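Local coordinates for A-type flavoprotein (Giardia intestinalis, PDB 2Q9U) that scavenges O2 in a human parasite, probably by passing electrons from a bound flavin mononucleotide to a mu-oxo-diiron centre, at residues Thr260-Met266 against Ala312-Leu318; Thr269-Ala274 against Ala346-Phe350; Ala276-Ala281 against Ala392-Val397; Leu330-Arg334 against Glu363-Cys368. All blocks are in the same frame, centred on the assembly; numbering follows the deposited sequence.

Contact 1: Thr260-Met266 against Ala312-Leu318; sequences TVVLDSM and AFASPTL. With FMN (flavin mononucleotide), chain F.
Val262 CB lies over one face of the Phe313 ring in a CH-pi contact, 3.9 Å from its centroid; chi1 of Phe313 is m. This is the centre of two neighbouring parallel strands in the flavodoxin-like domain. The strand axes are 4.7 Å apart at 18°. Val261 pairs with Ala312, Val262 with Phe313 and Leu263 with Ala314. On the other sheet face Val261 CG2 meets Ala312 CB at 4.0 Å and Leu263 CB meets Ala314 CB at 3.8 Å. Ala312 N donates to Thr260 O (2.9 Å), Val262 N to Ala312 O (2.8 Å) and Ala314 N to Val262 O (3.0 Å). Asp264 N to Ala314 O is weak at 3.3 Å. Both segments leave the sheet as FMN-binding loops. Met266 (chi1 m) reaches across, its SD 3.8 Å from Leu318 CD1 and its CE 3.8 Å from Pro316 CG. Thr317 O accepts from FMN O2' at 2.9 Å. Ser265 OG donates to FMN O1P at 2.8 Å, and Met266 N to FMN O2P at 2.6 Å.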
# COMPACT_ATOMS: atom_id res chain seq x y z
N THR A 260 -20.43 2.37 -15.54
CA THR A 260 -19.40 1.92 -14.55
C THR A 260 -19.96 0.87 -13.59
O THR A 260 -21.05 1.09 -13.02
CB THR A 260 -18.84 3.10 -13.74
OG1 THR A 260 -18.25 4.05 -14.65
CG2 THR A 260 -17.76 2.63 -12.70
N VAL A 261 -19.23 -0.23 -13.39
CA VAL A 261 -19.60 -1.24 -12.40
C VAL A 261 -18.62 -1.15 -11.22
O VAL A 261 -17.41 -1.12 -11.42
CB VAL A 261 -19.60 -2.67 -12.97
CG1 VAL A 261 -20.04 -3.67 -11.89
CG2 VAL A 261 -20.56 -2.74 -14.16
N VAL A 262 -19.14 -1.00 -10.01
CA VAL A 262 -18.32 -0.88 -8.82
C VAL A 262 -18.61 -2.11 -7.95
O VAL A 262 -19.78 -2.41 -7.67
CB VAL A 262 -18.64 0.41 -8.01
CG1 VAL A 262 -17.79 0.50 -6.72
CG2 VAL A 262 -18.40 1.67 -8.90
N LEU A 263 -17.58 -2.85 -7.57
CA LEU A 263 -17.85 -4.06 -6.81
C LEU A 263 -16.71 -4.48 -5.92
O LEU A 263 -15.62 -3.91 -5.97
CB LEU A 263 -18.20 -5.25 -7.75
CG LEU A 263 -17.06 -5.94 -8.51
CD1 LEU A 263 -17.40 -7.38 -8.89
CD2 LEU A 263 -16.61 -5.13 -9.71
N ASP A 264 -16.97 -5.50 -5.13
CA ASP A 264 -15.89 -6.24 -4.53
C ASP A 264 -16.30 -7.72 -4.61
O ASP A 264 -17.47 -8.03 -4.84
CB ASP A 264 -15.65 -5.78 -3.08
CG ASP A 264 -14.24 -6.08 -2.58
OD1 ASP A 264 -13.53 -6.93 -3.19
OD2 ASP A 264 -13.84 -5.48 -1.55
N SER A 265 -15.36 -8.62 -4.42
CA SER A 265 -15.63 -10.04 -4.61
C SER A 265 -14.61 -10.77 -3.73
O SER A 265 -13.52 -10.27 -3.55
CB SER A 265 -15.46 -10.40 -6.10
OG SER A 265 -15.82 -11.76 -6.37
N MET A 266 -14.95 -11.94 -3.21
CA MET A 266 -14.03 -12.73 -2.39
C MET A 266 -13.43 -13.93 -3.15
O MET A 266 -12.22 -14.20 -3.05
CB MET A 266 -14.77 -13.21 -1.14
CG MET A 266 -15.13 -12.04 -0.24
SD MET A 266 -15.94 -12.53 1.28
CE MET A 266 -17.52 -13.08 0.65
N ALA A 312 -23.65 0.19 -11.99
CA ALA A 312 -24.03 -1.01 -11.22
C ALA A 312 -23.11 -1.17 -10.00
O ALA A 312 -21.91 -0.87 -10.07
CB ALA A 312 -23.98 -2.27 -12.12
N PHE A 313 -23.70 -1.62 -8.88
CA PHE A 313 -22.95 -1.95 -7.69
C PHE A 313 -23.19 -3.40 -7.31
O PHE A 313 -24.34 -3.90 -7.35
CB PHE A 313 -23.34 -1.05 -6.53
CG PHE A 313 -22.69 0.32 -6.58
CD1 PHE A 313 -23.10 1.27 -7.53
CD2 PHE A 313 -21.67 0.65 -5.70
CE1 PHE A 313 -22.50 2.55 -7.59
CE2 PHE A 313 -21.08 1.94 -5.73
CZ PHE A 313 -21.49 2.88 -6.69
N ALA A 314 -22.12 -4.07 -6.91
CA ALA A 314 -22.21 -5.51 -6.68
C ALA A 314 -21.34 -5.92 -5.51
O ALA A 314 -20.30 -5.33 -5.28
CB ALA A 314 -21.83 -6.26 -7.93
N SER A 315 -21.79 -6.95 -4.81
CA SER A 315 -21.04 -7.54 -3.71
C SER A 315 -21.62 -8.92 -3.39
O SER A 315 -22.84 -9.09 -3.44
CB SER A 315 -21.17 -6.66 -2.45
OG SER A 315 -20.62 -7.29 -1.31
N PRO A 316 -20.75 -9.89 -3.02
CA PRO A 316 -21.31 -11.06 -2.33
C PRO A 316 -21.82 -10.70 -0.95
O PRO A 316 -21.48 -9.63 -0.40
CB PRO A 316 -20.10 -12.03 -2.24
CG PRO A 316 -18.90 -11.16 -2.28
CD PRO A 316 -19.30 -10.02 -3.24
N THR A 317 -22.66 -11.57 -0.40
CA THR A 317 -23.10 -11.41 0.98
C THR A 317 -21.94 -11.81 1.90
O THR A 317 -21.39 -12.92 1.80
CB THR A 317 -24.39 -12.22 1.28
OG1 THR A 317 -25.48 -11.66 0.51
CG2 THR A 317 -24.76 -12.12 2.76
N LEU A 318 -21.56 -10.88 2.76
CA LEU A 318 -20.56 -11.14 3.79
C LEU A 318 -21.21 -10.82 5.13
O LEU A 318 -21.58 -9.66 5.37
CB LEU A 318 -19.32 -10.26 3.56
CG LEU A 318 -18.16 -10.39 4.58
CD1 LEU A 318 -17.61 -11.83 4.66
CD2 LEU A 318 -17.03 -9.40 4.21
N1 FMN F . -23.25 -16.08 2.37
C2 FMN F . -24.45 -15.70 2.90
O2 FMN F . -25.50 -15.96 2.29
N3 FMN F . -24.49 -15.06 4.13
C4 FMN F . -23.33 -14.75 4.82
O4 FMN F . -23.43 -14.06 5.83
C4A FMN F . -22.09 -15.13 4.27
N5 FMN F . -20.89 -14.88 4.93
C5A FMN F . -19.69 -15.29 4.34
C6 FMN F . -18.48 -15.05 4.98
C7 FMN F . -17.26 -15.45 4.40
C7M FMN F . -16.01 -15.35 5.24
C8 FMN F . -17.25 -16.11 3.17
C8M FMN F . -15.97 -16.46 2.47
C9 FMN F . -18.46 -16.35 2.53
C9A FMN F . -19.69 -15.95 3.10
N10 FMN F . -20.89 -16.19 2.45
C10 FMN F . -22.08 -15.81 3.04
C1' FMN F . -20.95 -16.89 1.12
C2' FMN F . -20.55 -15.98 -0.04
O2' FMN F . -21.49 -14.93 -0.26
C3' FMN F . -20.34 -16.91 -1.23
O3' FMN F . -19.11 -17.60 -1.02
C4' FMN F . -20.27 -16.22 -2.58
O4' FMN F . -20.33 -17.19 -3.61
C5' FMN F . -18.97 -15.43 -2.74
O5' FMN F . -19.07 -14.64 -3.91
P FMN F . -17.73 -14.27 -4.69
O1P FMN F . -18.09 -13.13 -5.62
O2P FMN F . -16.71 -13.86 -3.67
O3P FMN F . -17.20 -15.46 -5.49

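Contact 2: Thr269-Ala274 against Ala346-Phe350; sequences TTHRMA and AFGAF. With FMN (flavin mononucleotide), chain F.
Part of the FMN phosphate site of the flavodoxin-like domain is built here, where the first turns of helix 269-283 pack on strand 344-350. The helix and strand segments run at 146° to each other, with axes 7.6 Å apart. The closest CA pair is Thr270 and Gly348, at 5.3 Å. Thr269 (chi1 p) donates through both N and OG1 to FMN O3P, each at 2.9 Å. Thr270 (chi1 m) donates to FMN O1P through N at 2.9 Å and OG1 at 2.7 Å. The same OG1 accepts from Ala349 N at 3.2 Å, so one hydroxyl joins helix, strand and cofactor. Gly348 has phi/psi of 165/157, where a CB would jam against the carbonyl of Phe347; its CA lies 4.0 Å from Thr270 CG2. Deeper in, Phe347 (chi1 p) points to the helix. Its CZ is 3.7 Å from Ala274 CB and its CE2 4.3 Å from Met273 CB. The carbonyl of Thr270 stands at the ring edge, with O 3.6 Å from Phe347 CE2.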
# COMPACT_ATOMS: atom_id res chain seq x y z
N THR A 269 -16.65 -14.99 -8.32
CA THR A 269 -17.85 -15.28 -9.14
C THR A 269 -18.68 -14.01 -9.42
O THR A 269 -19.21 -13.85 -10.54
CB THR A 269 -18.75 -16.42 -8.60
OG1 THR A 269 -19.36 -16.02 -7.37
CG2 THR A 269 -17.91 -17.71 -8.38
N THR A 270 -18.79 -13.13 -8.42
CA THR A 270 -19.44 -11.83 -8.64
C THR A 270 -18.65 -11.02 -9.68
O THR A 270 -19.22 -10.31 -10.53
CB THR A 270 -19.62 -11.00 -7.33
OG1 THR A 270 -20.34 -11.77 -6.36
CG2 THR A 270 -20.42 -9.72 -7.61
N HIS A 271 -17.32 -11.12 -9.60
CA HIS A 271 -16.43 -10.55 -10.63
C HIS A 271 -16.69 -11.07 -12.06
O HIS A 271 -16.78 -10.28 -13.00
CB HIS A 271 -14.97 -10.74 -10.25
CG HIS A 271 -14.03 -10.16 -11.25
ND1 HIS A 271 -13.61 -8.85 -11.19
CD2 HIS A 271 -13.48 -10.68 -12.38
CE1 HIS A 271 -12.82 -8.60 -12.22
NE2 HIS A 271 -12.72 -9.69 -12.95
N ARG A 272 -16.79 -12.38 -12.23
CA ARG A 272 -17.06 -12.95 -13.56
C ARG A 272 -18.44 -12.51 -14.12
O ARG A 272 -18.57 -12.22 -15.31
CB ARG A 272 -16.98 -14.47 -13.57
CG ARG A 272 -17.22 -15.11 -14.96
CD ARG A 272 -16.02 -14.86 -15.86
NE ARG A 272 -16.21 -15.19 -17.28
CZ ARG A 272 -16.91 -14.47 -18.17
NH1 ARG A 272 -17.57 -13.37 -17.82
NH2 ARG A 272 -16.95 -14.88 -19.43
N MET A 273 -19.44 -12.47 -13.26
CA MET A 273 -20.75 -11.98 -13.69
C MET A 273 -20.65 -10.50 -14.10
O MET A 273 -21.30 -10.07 -15.07
CB MET A 273 -21.79 -12.15 -12.61
CG MET A 273 -22.13 -13.58 -12.35
SD MET A 273 -23.26 -14.19 -13.60
CE MET A 273 -24.78 -13.51 -12.91
N ALA A 274 -19.85 -9.74 -13.35
CA ALA A 274 -19.59 -8.33 -13.69
C ALA A 274 -19.03 -8.20 -15.07
O ALA A 274 -19.44 -7.29 -15.81
CB ALA A 274 -18.64 -7.67 -12.66
N ALA A 346 -28.01 -3.66 -9.43
CA ALA A 346 -27.23 -4.36 -8.39
C ALA A 346 -27.25 -5.86 -8.63
O ALA A 346 -28.23 -6.39 -9.13
CB ALA A 346 -27.76 -4.01 -6.98
N PHE A 347 -26.16 -6.54 -8.28
CA PHE A 347 -26.13 -8.00 -8.40
C PHE A 347 -25.10 -8.58 -7.43
O PHE A 347 -24.34 -7.84 -6.85
CB PHE A 347 -25.82 -8.44 -9.85
CG PHE A 347 -24.51 -7.91 -10.39
CD1 PHE A 347 -24.42 -6.61 -10.92
CD2 PHE A 347 -23.36 -8.70 -10.36
CE1 PHE A 347 -23.21 -6.11 -11.41
CE2 PHE A 347 -22.11 -8.20 -10.85
CZ PHE A 347 -22.06 -6.91 -11.40
N GLY A 348 -25.09 -9.90 -7.26
CA GLY A 348 -24.10 -10.49 -6.38
C GLY A 348 -24.41 -11.91 -5.99
O GLY A 348 -25.57 -12.33 -6.04
N ALA A 349 -23.37 -12.63 -5.61
CA ALA A 349 -23.48 -14.01 -5.12
C ALA A 349 -23.91 -14.07 -3.67
O ALA A 349 -23.79 -13.11 -2.92
CB ALA A 349 -22.13 -14.72 -5.32
N PHE A 350 -24.42 -15.22 -3.24
CA PHE A 350 -24.60 -15.47 -1.81
C PHE A 350 -24.46 -16.97 -1.58
O PHE A 350 -24.48 -17.76 -2.53
CB PHE A 350 -25.96 -14.94 -1.31
CG PHE A 350 -27.15 -15.64 -1.93
CD1 PHE A 350 -27.68 -15.21 -3.14
CD2 PHE A 350 -27.73 -16.74 -1.30
CE1 PHE A 350 -28.80 -15.87 -3.72
CE2 PHE A 350 -28.84 -17.41 -1.87
CZ PHE A 350 -29.37 -16.97 -3.08
N1 FMN F . -23.25 -16.08 2.37
C2 FMN F . -24.45 -15.70 2.90
O2 FMN F . -25.50 -15.96 2.29
N3 FMN F . -24.49 -15.06 4.13
C4 FMN F . -23.33 -14.75 4.82
O4 FMN F . -23.43 -14.06 5.83
C4A FMN F . -22.09 -15.13 4.27
N5 FMN F . -20.89 -14.88 4.93
C5A FMN F . -19.69 -15.29 4.34
C6 FMN F . -18.48 -15.05 4.98
C7 FMN F . -17.26 -15.45 4.40
C7M FMN F . -16.01 -15.35 5.24
C8 FMN F . -17.25 -16.11 3.17
C8M FMN F . -15.97 -16.46 2.47
C9 FMN F . -18.46 -16.35 2.53
C9A FMN F . -19.69 -15.95 3.10
N10 FMN F . -20.89 -16.19 2.45
C10 FMN F . -22.08 -15.81 3.04
C1' FMN F . -20.95 -16.89 1.12
C2' FMN F . -20.55 -15.98 -0.04
O2' FMN F . -21.49 -14.93 -0.26
C3' FMN F . -20.34 -16.91 -1.23
O3' FMN F . -19.11 -17.60 -1.02
C4' FMN F . -20.27 -16.22 -2.58
O4' FMN F . -20.33 -17.19 -3.61
C5' FMN F . -18.97 -15.43 -2.74
O5' FMN F . -19.07 -14.64 -3.91
P FMN F . -17.73 -14.27 -4.69
O1P FMN F . -18.09 -13.13 -5.62
O2P FMN F . -16.71 -13.86 -3.67
O3P FMN F . -17.20 -15.46 -5.49

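Contact 3: Ala276-Ala281 against Ala392-Val397; sequences ALLDGA and AYNAGV
Helices 269-283 and 386-409 meet almost backbone to backbone, because each has a glycine where they are closest. The segment axes approach to 6.3 Å and cross at -37°, with N-to-C directions broadly alike. Ala276/Gly280 and Ala392/Gly396 are small residues spaced four apart, a GxxxG-like close packing with CA-H...O contacts. Gly280 faces Gly396, CA to CA 4.2 Å. A CB on Gly280 would clash with Tyr393 O, and one on Gly396 with Leu277 O. Each hollow is filled by the opposite backbone: Gly396 CA rests on Leu277 O and Gly280 CA on Tyr393 O, both 3.3 Å. Tyr393 CA to Ala276 O and Leu277 CA to Ala392 O are also 3.3 Å. The Tyr393 ring (chi1 t) lies over Gly280, whose CA is 3.7 Å from its centroid in a CH-pi contact. Ala276 CB meets Ala392 CB at 3.9 Å, and the longer Leu277 reaches Ala395, CD1 to CB 4.1 Å. Asp279 OD2 binds Gln9 N and Arg68 of the third subunit. Leu277 also packs on Val261 and Phe345 of the parallel sheet.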
# COMPACT_ATOMS: atom_id res chain seq x y z
N ALA A 276 -19.44 -10.22 -17.66
CA ALA A 276 -20.50 -10.52 -18.64
C ALA A 276 -21.46 -9.33 -18.79
O ALA A 276 -21.85 -8.96 -19.90
CB ALA A 276 -21.30 -11.80 -18.23
N LEU A 277 -21.85 -8.75 -17.66
CA LEU A 277 -22.68 -7.55 -17.66
C LEU A 277 -22.00 -6.42 -18.45
O LEU A 277 -22.64 -5.71 -19.23
CB LEU A 277 -22.99 -7.09 -16.24
CG LEU A 277 -23.98 -5.93 -16.13
CD1 LEU A 277 -25.12 -6.28 -15.20
CD2 LEU A 277 -23.31 -4.69 -15.65
N LEU A 278 -20.71 -6.24 -18.21
CA LEU A 278 -19.93 -5.19 -18.86
C LEU A 278 -19.90 -5.35 -20.39
O LEU A 278 -20.08 -4.36 -21.15
CB LEU A 278 -18.50 -5.25 -18.32
CG LEU A 278 -17.69 -3.99 -18.26
CD1 LEU A 278 -18.20 -3.12 -17.11
CD2 LEU A 278 -16.18 -4.35 -18.11
N ASP A 279 -19.71 -6.58 -20.86
CA ASP A 279 -19.80 -6.84 -22.30
C ASP A 279 -21.17 -6.50 -22.87
O ASP A 279 -21.23 -5.97 -23.96
CB ASP A 279 -19.37 -8.25 -22.69
CG ASP A 279 -17.94 -8.30 -23.21
OD1 ASP A 279 -17.06 -7.60 -22.62
OD2 ASP A 279 -17.69 -9.01 -24.22
N GLY A 280 -22.23 -6.80 -22.13
CA GLY A 280 -23.59 -6.45 -22.55
C GLY A 280 -23.66 -4.94 -22.72
O GLY A 280 -24.11 -4.44 -23.75
N ALA A 281 -23.17 -4.21 -21.73
CA ALA A 281 -23.21 -2.75 -21.80
C ALA A 281 -22.39 -2.21 -22.98
O ALA A 281 -22.80 -1.26 -23.66
CB ALA A 281 -22.78 -2.12 -20.46
N ALA A 392 -26.67 -12.02 -17.15
CA ALA A 392 -25.88 -10.84 -16.78
C ALA A 392 -25.62 -9.98 -18.00
O ALA A 392 -25.75 -8.76 -17.93
CB ALA A 392 -24.55 -11.26 -16.11
N TYR A 393 -25.24 -10.62 -19.10
CA TYR A 393 -24.99 -9.94 -20.38
C TYR A 393 -26.23 -9.18 -20.82
O TYR A 393 -26.13 -8.01 -21.22
CB TYR A 393 -24.56 -10.94 -21.46
CG TYR A 393 -24.29 -10.33 -22.83
CD1 TYR A 393 -25.34 -10.10 -23.74
CD2 TYR A 393 -23.00 -9.99 -23.21
CE1 TYR A 393 -25.06 -9.53 -25.01
CE2 TYR A 393 -22.73 -9.45 -24.45
CZ TYR A 393 -23.74 -9.22 -25.34
OH TYR A 393 -23.39 -8.68 -26.56
N ASN A 394 -27.40 -9.84 -20.75
CA ASN A 394 -28.66 -9.19 -21.12
C ASN A 394 -29.03 -8.00 -20.22
O ASN A 394 -29.51 -6.97 -20.71
CB ASN A 394 -29.82 -10.19 -21.18
CG ASN A 394 -29.65 -11.20 -22.31
OD1 ASN A 394 -28.91 -10.97 -23.29
ND2 ASN A 394 -30.30 -12.34 -22.16
N ALA A 395 -28.82 -8.15 -18.91
CA ALA A 395 -29.00 -7.05 -17.98
C ALA A 395 -28.07 -5.88 -18.33
O ALA A 395 -28.45 -4.72 -18.16
CB ALA A 395 -28.81 -7.50 -16.55
N GLY A 396 -26.87 -6.19 -18.83
CA GLY A 396 -25.91 -5.16 -19.26
C GLY A 396 -26.35 -4.43 -20.52
O GLY A 396 -26.22 -3.22 -20.62
N VAL A 397 -26.87 -5.17 -21.49
CA VAL A 397 -27.38 -4.55 -22.70
C VAL A 397 -28.42 -3.51 -22.29
O VAL A 397 -28.36 -2.36 -22.76
CB VAL A 397 -28.02 -5.58 -23.69
CG1 VAL A 397 -28.60 -4.85 -24.96
CG2 VAL A 397 -27.01 -6.61 -24.14

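Contact 4: Leu330-Arg334 against Glu363-Cys368; sequences LNYVR and ELRDGC
Arg334 and Glu363 form a salt bridge between two helices, with Arg334 NH1 donating to Glu363 OE2 at 2.7 Å. Arg334 gets there with chi1 and chi2 t and chi3 p; Glu363 has chi1 t and chi2 p. A water donates to Arg334 O at 2.6 Å and, weakly, to Gly367 O at 3.4 Å. The axes of the two segments come no closer than 10.7 Å and cross at -33°, so side chains fill the gap. The two segments close in towards their later ends: CA to CA is 7.4 Å for Leu330 and Glu363 but 4.6 Å for Arg334 and Cys368. There the second helix widens into a pi-type turn, with Cys368 N hydrogen-bonded to Glu363 O at 2.9 Å. Beneath the salt bridge, Leu330 CB packs on Glu363 CG at 3.7 Å, and Leu330 CD2 on Leu364 CD2 at 3.8 Å. Cys368 SG lies 3.8 Å from Arg334 CB and 4.3 Å from Val333 CG1. This is structural packing away from the FMN and diiron sites. It joins helices 324-336 and 356-367 on one side of the parallel sheet, where Leu330 and Leu364 both rest on Phe313, while Val333 packs against helix 298-306.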
# COMPACT_ATOMS: atom_id res chain seq x y z
N LEU A 330 -20.48 3.32 -1.47
CA LEU A 330 -21.83 3.87 -1.47
C LEU A 330 -22.01 5.10 -0.58
O LEU A 330 -22.64 6.06 -1.00
CB LEU A 330 -22.87 2.79 -1.15
CG LEU A 330 -23.15 1.79 -2.28
CD1 LEU A 330 -23.87 0.58 -1.69
CD2 LEU A 330 -24.02 2.40 -3.40
N ASN A 331 -21.47 5.06 0.64
CA ASN A 331 -21.43 6.25 1.52
C ASN A 331 -20.87 7.47 0.77
O ASN A 331 -21.45 8.57 0.78
CB ASN A 331 -20.60 5.95 2.79
CG ASN A 331 -20.21 7.23 3.57
OD1 ASN A 331 -19.41 8.05 3.09
ND2 ASN A 331 -20.72 7.38 4.79
N TYR A 332 -19.73 7.25 0.11
CA TYR A 332 -19.01 8.34 -0.53
C TYR A 332 -19.84 8.90 -1.68
O TYR A 332 -20.03 10.13 -1.77
CB TYR A 332 -17.66 7.84 -1.07
CG TYR A 332 -16.71 8.96 -1.39
CD1 TYR A 332 -16.45 9.98 -0.45
CD2 TYR A 332 -16.06 9.01 -2.60
CE1 TYR A 332 -15.53 11.02 -0.77
CE2 TYR A 332 -15.14 10.01 -2.90
CZ TYR A 332 -14.88 11.01 -1.98
OH TYR A 332 -13.96 12.03 -2.28
N VAL A 333 -20.35 8.01 -2.52
CA VAL A 333 -21.15 8.39 -3.68
C VAL A 333 -22.47 9.08 -3.28
O VAL A 333 -22.89 10.07 -3.93
CB VAL A 333 -21.37 7.15 -4.62
CG1 VAL A 333 -22.52 7.38 -5.56
CG2 VAL A 333 -20.09 6.85 -5.40
N ARG A 334 -23.10 8.57 -2.22
CA ARG A 334 -24.32 9.17 -1.65
C ARG A 334 -24.04 10.61 -1.21
O ARG A 334 -24.79 11.51 -1.59
CB ARG A 334 -24.84 8.34 -0.45
CG ARG A 334 -26.06 8.95 0.30
CD ARG A 334 -26.50 8.08 1.51
NE ARG A 334 -25.64 8.29 2.69
CZ ARG A 334 -24.87 7.37 3.29
NH1 ARG A 334 -24.82 6.11 2.84
NH2 ARG A 334 -24.16 7.72 4.36
N GLU A 363 -29.82 1.06 -0.49
CA GLU A 363 -28.92 2.18 -0.40
C GLU A 363 -28.94 2.99 -1.70
O GLU A 363 -28.97 4.23 -1.66
CB GLU A 363 -27.50 1.71 -0.02
CG GLU A 363 -26.44 2.81 -0.03
CD GLU A 363 -26.66 3.95 0.95
OE1 GLU A 363 -27.37 3.79 1.96
OE2 GLU A 363 -26.07 5.03 0.70
N LEU A 364 -28.94 2.32 -2.85
CA LEU A 364 -29.03 3.03 -4.15
C LEU A 364 -30.32 3.85 -4.28
O LEU A 364 -30.31 4.99 -4.76
CB LEU A 364 -28.95 2.04 -5.31
CG LEU A 364 -27.59 1.39 -5.55
CD1 LEU A 364 -27.82 0.28 -6.57
CD2 LEU A 364 -26.61 2.41 -6.12
N ARG A 365 -31.42 3.25 -3.86
CA ARG A 365 -32.75 3.83 -4.04
C ARG A 365 -33.03 4.92 -3.01
O ARG A 365 -33.40 6.03 -3.38
CB ARG A 365 -33.80 2.71 -3.97
CG ARG A 365 -35.26 3.15 -4.22
CD ARG A 365 -36.21 2.03 -3.86
NE ARG A 365 -36.12 1.73 -2.44
CZ ARG A 365 -36.19 0.52 -1.88
NH1 ARG A 365 -36.35 -0.59 -2.59
NH2 ARG A 365 -36.06 0.43 -0.57
N ASP A 366 -32.86 4.62 -1.72
CA ASP A 366 -33.23 5.54 -0.64
C ASP A 366 -32.11 6.48 -0.20
O ASP A 366 -32.37 7.62 0.22
CB ASP A 366 -33.78 4.77 0.58
CG ASP A 366 -34.98 3.89 0.23
OD1 ASP A 366 -35.66 4.16 -0.79
OD2 ASP A 366 -35.22 2.91 0.98
N GLY A 367 -30.86 6.02 -0.29
CA GLY A 367 -29.70 6.86 0.07
C GLY A 367 -29.24 7.69 -1.11
O GLY A 367 -29.26 8.92 -1.05
N CYS A 368 -28.85 7.03 -2.21
CA CYS A 368 -28.31 7.77 -3.37
C CYS A 368 -29.38 8.41 -4.25
O CYS A 368 -29.07 9.24 -5.10
CB CYS A 368 -27.42 6.88 -4.23
SG CYS A 368 -26.02 6.20 -3.34
O HOH W 1 -27.34 11.50 -2.17

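In the fold
All four contacts lie in the flavodoxin-like domain, around one parallel sheet of five strands. Contact 1 pairs strands 258-263 and 310-314, and contact 2 adds the next strand, 344-350. Their centres are about 6 Å apart, and both touch FMN. Helix 269-283 serves contacts 2 and 3, whose centres are about 12 Å apart. Contact 4 packs on the other sheet face, about 14 Å from contact 1 and about 23 Å from contact 3, between centres. Along the chain, contacts 1, 2 and 3 interlock, contact 4 follows contact 1, contact 2 also crosses contact 4, and contact 3 encloses contact 4. The FMN site thus sits at the C-terminal ends of the strands, in a sheet with helices on both faces.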